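Local coordinates for protein carbonic anhydrase (PDB 1DDZ) that probably catalyses the reversible, zinc-dependent hydration of carbon dioxide to hydrogencarbonate as a beta-class carbonic anhydrase, at residues A[11-24]-A[477-489]. Residues are numbered along the deposited sequence; the frame is centred on the assembly and turned at random.
Sequences SDLEKKFIELEAKL and DMGVVAKANDDIG
Helix 12-25, with S11 at its N-cap, packs in a buried contact through F17 and L20 on strand 476-481 and through S11 and L13 on the tail beyond it, helix and strand running nearly antiparallel (158°). Along the strand the contact is mostly apolar: with CG1 anti to the backbone N (chi1 -178°), V481 turns CG2 to the helix, 3.6 Å from F17 CE2 and 3.8 Å from L20 CD1, which itself rests over one face of the F17 ring. L24 CD1 reaches M478 SD at 3.9 Å, and water 2 links the carbonyls of L20 and M478. Here segments close to the two chain ends meet at the edge strand, within this chain, of the second of two five-stranded mixed sheets of the beta-class carbonic anhydrase fold. S11 and E14 form a capping box, S11 N donating to E14 OE2 and, weakly, E14 N to S11 OG. L13 N donates to N485 O (2.9 Å), and S11 OG to the anti lone pair of D486 OD1 (2.7 Å). D486 OD2 forms a salt bridge with R407 of the second subunit, E14 with R410 there. Replacing D486 by an alanine would probably leave the S11 hydroxyl without its acceptor and that R407 without its mate.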
loop_
_atom_site.group_PDB
_atom_site.type_symbol
_atom_site.label_atom_id
_atom_site.label_comp_id
_atom_site.label_asym_id
_atom_site.label_seq_id
_atom_site.Cartn_x
_atom_site.Cartn_y
_atom_site.Cartn_z
ATOM N N SER A 11 26.587 2.826 -8.981
ATOM C CA SER A 11 26.787 1.423 -8.647
ATOM C C SER A 11 26.837 0.682 -9.968
ATOM O O SER A 11 26.480 1.237 -11.014
ATOM C CB SER A 11 25.615 0.876 -7.825
ATOM O OG SER A 11 24.405 0.917 -8.566
ATOM N N ASP A 12 27.223 -0.581 -9.911
ATOM C CA ASP A 12 27.276 -1.412 -11.086
ATOM C C ASP A 12 25.912 -1.542 -11.732
ATOM O O ASP A 12 25.818 -1.566 -12.958
ATOM C CB ASP A 12 27.803 -2.782 -10.723
ATOM C CG ASP A 12 29.247 -2.741 -10.268
ATOM O OD1 ASP A 12 29.917 -1.697 -10.471
ATOM O OD2 ASP A 12 29.710 -3.757 -9.711
ATOM N N LEU A 13 24.852 -1.606 -10.921
ATOM C CA LEU A 13 23.503 -1.702 -11.473
ATOM C C LEU A 13 23.240 -0.458 -12.315
ATOM O O LEU A 13 22.771 -0.553 -13.442
ATOM C CB LEU A 13 22.454 -1.776 -10.373
ATOM C CG LEU A 13 21.329 -2.802 -10.511
ATOM C CD1 LEU A 13 20.117 -2.264 -9.794
ATOM C CD2 LEU A 13 21.004 -3.104 -11.937
ATOM N N GLU A 14 23.527 0.706 -11.742
ATOM C CA GLU A 14 23.343 1.992 -12.421
ATOM C C GLU A 14 24.085 2.048 -13.758
ATOM O O GLU A 14 23.517 2.447 -14.774
ATOM C CB GLU A 14 23.784 3.146 -11.502
ATOM C CG GLU A 14 22.624 3.786 -10.707
ATOM C CD GLU A 14 22.986 4.258 -9.288
ATOM O OE1 GLU A 14 22.035 4.449 -8.488
ATOM O OE2 GLU A 14 24.188 4.443 -8.970
ATOM N N LYS A 15 25.336 1.596 -13.769
ATOM C CA LYS A 15 26.131 1.602 -14.990
ATOM C C LYS A 15 25.477 0.690 -16.001
ATOM O O LYS A 15 25.280 1.060 -17.160
ATOM C CB LYS A 15 27.544 1.109 -14.708
ATOM C CG LYS A 15 28.351 2.037 -13.824
ATOM C CD LYS A 15 29.716 1.445 -13.616
ATOM C CE LYS A 15 30.564 2.293 -12.684
ATOM N NZ LYS A 15 31.822 1.544 -12.378
ATOM N N LYS A 16 25.130 -0.510 -15.552
ATOM C CA LYS A 16 24.467 -1.475 -16.397
ATOM C C LYS A 16 23.234 -0.878 -17.079
ATOM O O LYS A 16 23.043 -1.041 -18.287
ATOM C CB LYS A 16 24.055 -2.689 -15.578
ATOM C CG LYS A 16 23.298 -3.728 -16.375
ATOM C CD LYS A 16 24.179 -4.232 -17.497
ATOM C CE LYS A 16 23.459 -5.225 -18.389
ATOM N NZ LYS A 16 24.412 -5.995 -19.248
ATOM N N PHE A 17 22.400 -0.160 -16.343
ATOM C CA PHE A 17 21.227 0.382 -16.995
ATOM C C PHE A 17 21.482 1.515 -17.970
ATOM O O PHE A 17 20.819 1.576 -18.995
ATOM C CB PHE A 17 20.074 0.630 -16.024
ATOM C CG PHE A 17 19.245 -0.607 -15.769
ATOM C CD1 PHE A 17 18.098 -0.853 -16.512
ATOM C CD2 PHE A 17 19.678 -1.579 -14.882
ATOM C CE1 PHE A 17 17.402 -2.049 -16.381
ATOM C CE2 PHE A 17 18.989 -2.774 -14.744
ATOM C CZ PHE A 17 17.856 -3.011 -15.494
ATOM N N ILE A 18 22.525 2.308 -17.729
ATOM C CA ILE A 18 22.888 3.385 -18.640
ATOM C C ILE A 18 23.250 2.715 -19.970
ATOM O O ILE A 18 22.836 3.148 -21.033
ATOM C CB ILE A 18 24.088 4.167 -18.107
ATOM C CG1 ILE A 18 23.639 5.094 -16.981
ATOM C CG2 ILE A 18 24.729 4.982 -19.220
ATOM C CD1 ILE A 18 24.789 5.661 -16.170
ATOM N N GLU A 19 23.942 1.591 -19.880
ATOM C CA GLU A 19 24.340 0.806 -21.043
ATOM C C GLU A 19 23.101 0.236 -21.777
ATOM O O GLU A 19 23.021 0.275 -23.000
ATOM C CB GLU A 19 25.213 -0.332 -20.547
ATOM C CG GLU A 19 26.203 -0.888 -21.511
ATOM C CD GLU A 19 27.267 -1.707 -20.784
ATOM O OE1 GLU A 19 27.418 -2.911 -21.097
ATOM O OE2 GLU A 19 27.946 -1.150 -19.888
ATOM N N LEU A 20 22.131 -0.275 -21.015
ATOM C CA LEU A 20 20.911 -0.826 -21.591
ATOM C C LEU A 20 20.061 0.269 -22.243
ATOM O O LEU A 20 19.429 0.071 -23.258
ATOM C CB LEU A 20 20.105 -1.547 -20.514
ATOM C CG LEU A 20 20.680 -2.864 -20.012
ATOM C CD1 LEU A 20 19.735 -3.468 -18.992
ATOM C CD2 LEU A 20 20.891 -3.809 -21.177
ATOM N N GLU A 21 20.050 1.443 -21.656
ATOM C CA GLU A 21 19.279 2.530 -22.226
ATOM C C GLU A 21 19.839 2.931 -23.599
ATOM O O GLU A 21 19.081 3.168 -24.545
ATOM C CB GLU A 21 19.276 3.732 -21.291
ATOM C CG GLU A 21 18.409 4.819 -21.818
ATOM C CD GLU A 21 18.462 6.041 -20.963
ATOM O OE1 GLU A 21 18.629 7.139 -21.544
ATOM O OE2 GLU A 21 18.337 5.914 -19.718
ATOM N N ALA A 22 21.161 2.985 -23.705
ATOM C CA ALA A 22 21.828 3.325 -24.967
ATOM C C ALA A 22 21.464 2.292 -26.036
ATOM O O ALA A 22 21.106 2.621 -27.167
ATOM C CB ALA A 22 23.325 3.358 -24.766
ATOM N N LYS A 23 21.487 1.028 -25.647
ATOM C CA LYS A 23 21.146 -0.041 -26.571
ATOM C C LYS A 23 19.698 0.097 -27.059
ATOM O O LYS A 23 19.411 -0.081 -28.242
ATOM C CB LYS A 23 21.399 -1.405 -25.910
ATOM C CG LYS A 23 20.942 -2.595 -26.728
ATOM C CD LYS A 23 21.289 -3.923 -26.052
ATOM C CE LYS A 23 20.393 -5.051 -26.573
ATOM N NZ LYS A 23 18.960 -4.809 -26.196
ATOM N N LEU A 24 18.794 0.479 -26.167
ATOM C CA LEU A 24 17.385 0.628 -26.544
ATOM C C LEU A 24 17.165 1.823 -27.476
ATOM O O LEU A 24 16.543 1.713 -28.526
ATOM C CB LEU A 24 16.518 0.774 -25.285
ATOM C CG LEU A 24 15.104 1.353 -25.404
ATOM C CD1 LEU A 24 14.267 0.540 -26.402
ATOM C CD2 LEU A 24 14.456 1.353 -24.027
ATOM N N ASP A 477 13.343 -7.424 -27.336
ATOM C CA ASP A 477 14.243 -7.312 -26.200
ATOM C C ASP A 477 14.441 -5.898 -25.713
ATOM O O ASP A 477 14.702 -5.009 -26.504
ATOM C CB ASP A 477 15.586 -7.930 -26.581
ATOM C CG ASP A 477 16.483 -8.208 -25.382
ATOM O OD1 ASP A 477 16.114 -7.887 -24.234
ATOM O OD2 ASP A 477 17.574 -8.778 -25.599
ATOM N N MET A 478 14.232 -5.685 -24.414
ATOM C CA MET A 478 14.428 -4.375 -23.822
ATOM C C MET A 478 15.680 -4.417 -22.962
ATOM O O MET A 478 16.100 -3.410 -22.394
ATOM C CB MET A 478 13.219 -3.946 -22.987
ATOM C CG MET A 478 11.944 -3.662 -23.784
ATOM S SD MET A 478 12.056 -2.219 -24.857
ATOM C CE MET A 478 12.449 -3.027 -26.407
ATOM N N GLY A 479 16.253 -5.603 -22.835
ATOM C CA GLY A 479 17.456 -5.756 -22.050
ATOM C C GLY A 479 17.346 -6.942 -21.109
ATOM O O GLY A 479 16.254 -7.453 -20.860
ATOM N N VAL A 480 18.486 -7.414 -20.620
ATOM C CA VAL A 480 18.518 -8.522 -19.689
ATOM C C VAL A 480 19.672 -8.231 -18.740
ATOM O O VAL A 480 20.625 -7.559 -19.135
ATOM C CB VAL A 480 18.728 -9.842 -20.420
ATOM C CG1 VAL A 480 20.116 -9.915 -20.984
ATOM C CG2 VAL A 480 18.452 -11.003 -19.486
ATOM N N VAL A 481 19.528 -8.598 -17.467
ATOM C CA VAL A 481 20.578 -8.378 -16.472
ATOM C C VAL A 481 20.713 -9.675 -15.707
ATOM O O VAL A 481 19.737 -10.185 -15.144
ATOM C CB VAL A 481 20.216 -7.285 -15.449
ATOM C CG1 VAL A 481 21.368 -7.089 -14.474
ATOM C CG2 VAL A 481 19.886 -5.989 -16.110
ATOM N N ALA A 482 21.912 -10.234 -15.704
ATOM C CA ALA A 482 22.165 -11.484 -14.995
ATOM C C ALA A 482 22.673 -11.255 -13.585
ATOM O O ALA A 482 22.590 -12.137 -12.753
ATOM C CB ALA A 482 23.152 -12.335 -15.764
ATOM N N LYS A 483 23.293 -10.113 -13.343
ATOM C CA LYS A 483 23.789 -9.804 -12.012
ATOM C C LYS A 483 24.465 -8.453 -12.063
ATOM O O LYS A 483 25.241 -8.184 -12.966
ATOM C CB LYS A 483 24.794 -10.853 -11.547
ATOM C CG LYS A 483 25.068 -10.828 -10.057
ATOM C CD LYS A 483 26.147 -11.835 -9.691
ATOM C CE LYS A 483 26.247 -12.012 -8.185
ATOM N NZ LYS A 483 27.418 -12.855 -7.794
ATOM N N ALA A 484 24.168 -7.619 -11.079
ATOM C CA ALA A 484 24.727 -6.286 -11.001
ATOM C C ALA A 484 24.517 -5.760 -9.579
ATOM O O ALA A 484 23.387 -5.582 -9.110
ATOM C CB ALA A 484 24.052 -5.374 -12.027
ATOM N N ASN A 485 25.618 -5.538 -8.887
ATOM C CA ASN A 485 25.568 -5.038 -7.529
ATOM C C ASN A 485 25.033 -3.628 -7.528
ATOM O O ASN A 485 25.409 -2.818 -8.372
ATOM C CB ASN A 485 26.960 -5.044 -6.916
ATOM C CG ASN A 485 26.945 -4.608 -5.487
ATOM O OD1 ASN A 485 27.294 -3.474 -5.172
ATOM N ND2 ASN A 485 26.474 -5.488 -4.608
ATOM N N ASP A 486 24.127 -3.339 -6.613
ATOM C CA ASP A 486 23.583 -2.011 -6.554
ATOM C C ASP A 486 24.090 -1.212 -5.361
ATOM O O ASP A 486 23.463 -0.245 -4.958
ATOM C CB ASP A 486 22.062 -2.056 -6.563
ATOM C CG ASP A 486 21.445 -0.679 -6.761
ATOM O OD1 ASP A 486 22.036 0.158 -7.484
ATOM O OD2 ASP A 486 20.373 -0.427 -6.179
ATOM N N ASP A 487 25.267 -1.552 -4.849
ATOM C CA ASP A 487 25.809 -0.823 -3.709
ATOM C C ASP A 487 26.673 0.379 -4.114
ATOM O O ASP A 487 27.469 0.302 -5.047
ATOM C CB ASP A 487 26.576 -1.778 -2.779
ATOM C CG ASP A 487 25.685 -2.903 -2.200
ATOM O OD1 ASP A 487 24.465 -2.695 -1.998
ATOM O OD2 ASP A 487 26.207 -4.011 -1.941
ATOM N N ILE A 488 26.411 1.524 -3.494
ATOM C CA ILE A 488 27.183 2.734 -3.752
ATOM C C ILE A 488 28.182 2.920 -2.612
ATOM O O ILE A 488 29.385 3.085 -2.851
ATOM C CB ILE A 488 26.287 4.001 -3.870
ATOM C CG1 ILE A 488 25.437 4.201 -2.607
ATOM C CG2 ILE A 488 25.432 3.901 -5.117
ATOM C CD1 ILE A 488 24.625 5.471 -2.555
ATOM N N GLY A 489 27.673 2.842 -1.381
ATOM C CA GLY A 489 28.477 3.007 -0.183
ATOM C C GLY A 489 27.626 3.504 0.983
ATOM O O GLY A 489 27.581 2.811 2.026
HETATM O O HOH W 1 28.259 -1.418 -7.326
HETATM O O HOH W 2 18.445 -2.473 -23.558
HETATM O O HOH W 3 16.629 -2.507 -26.932
#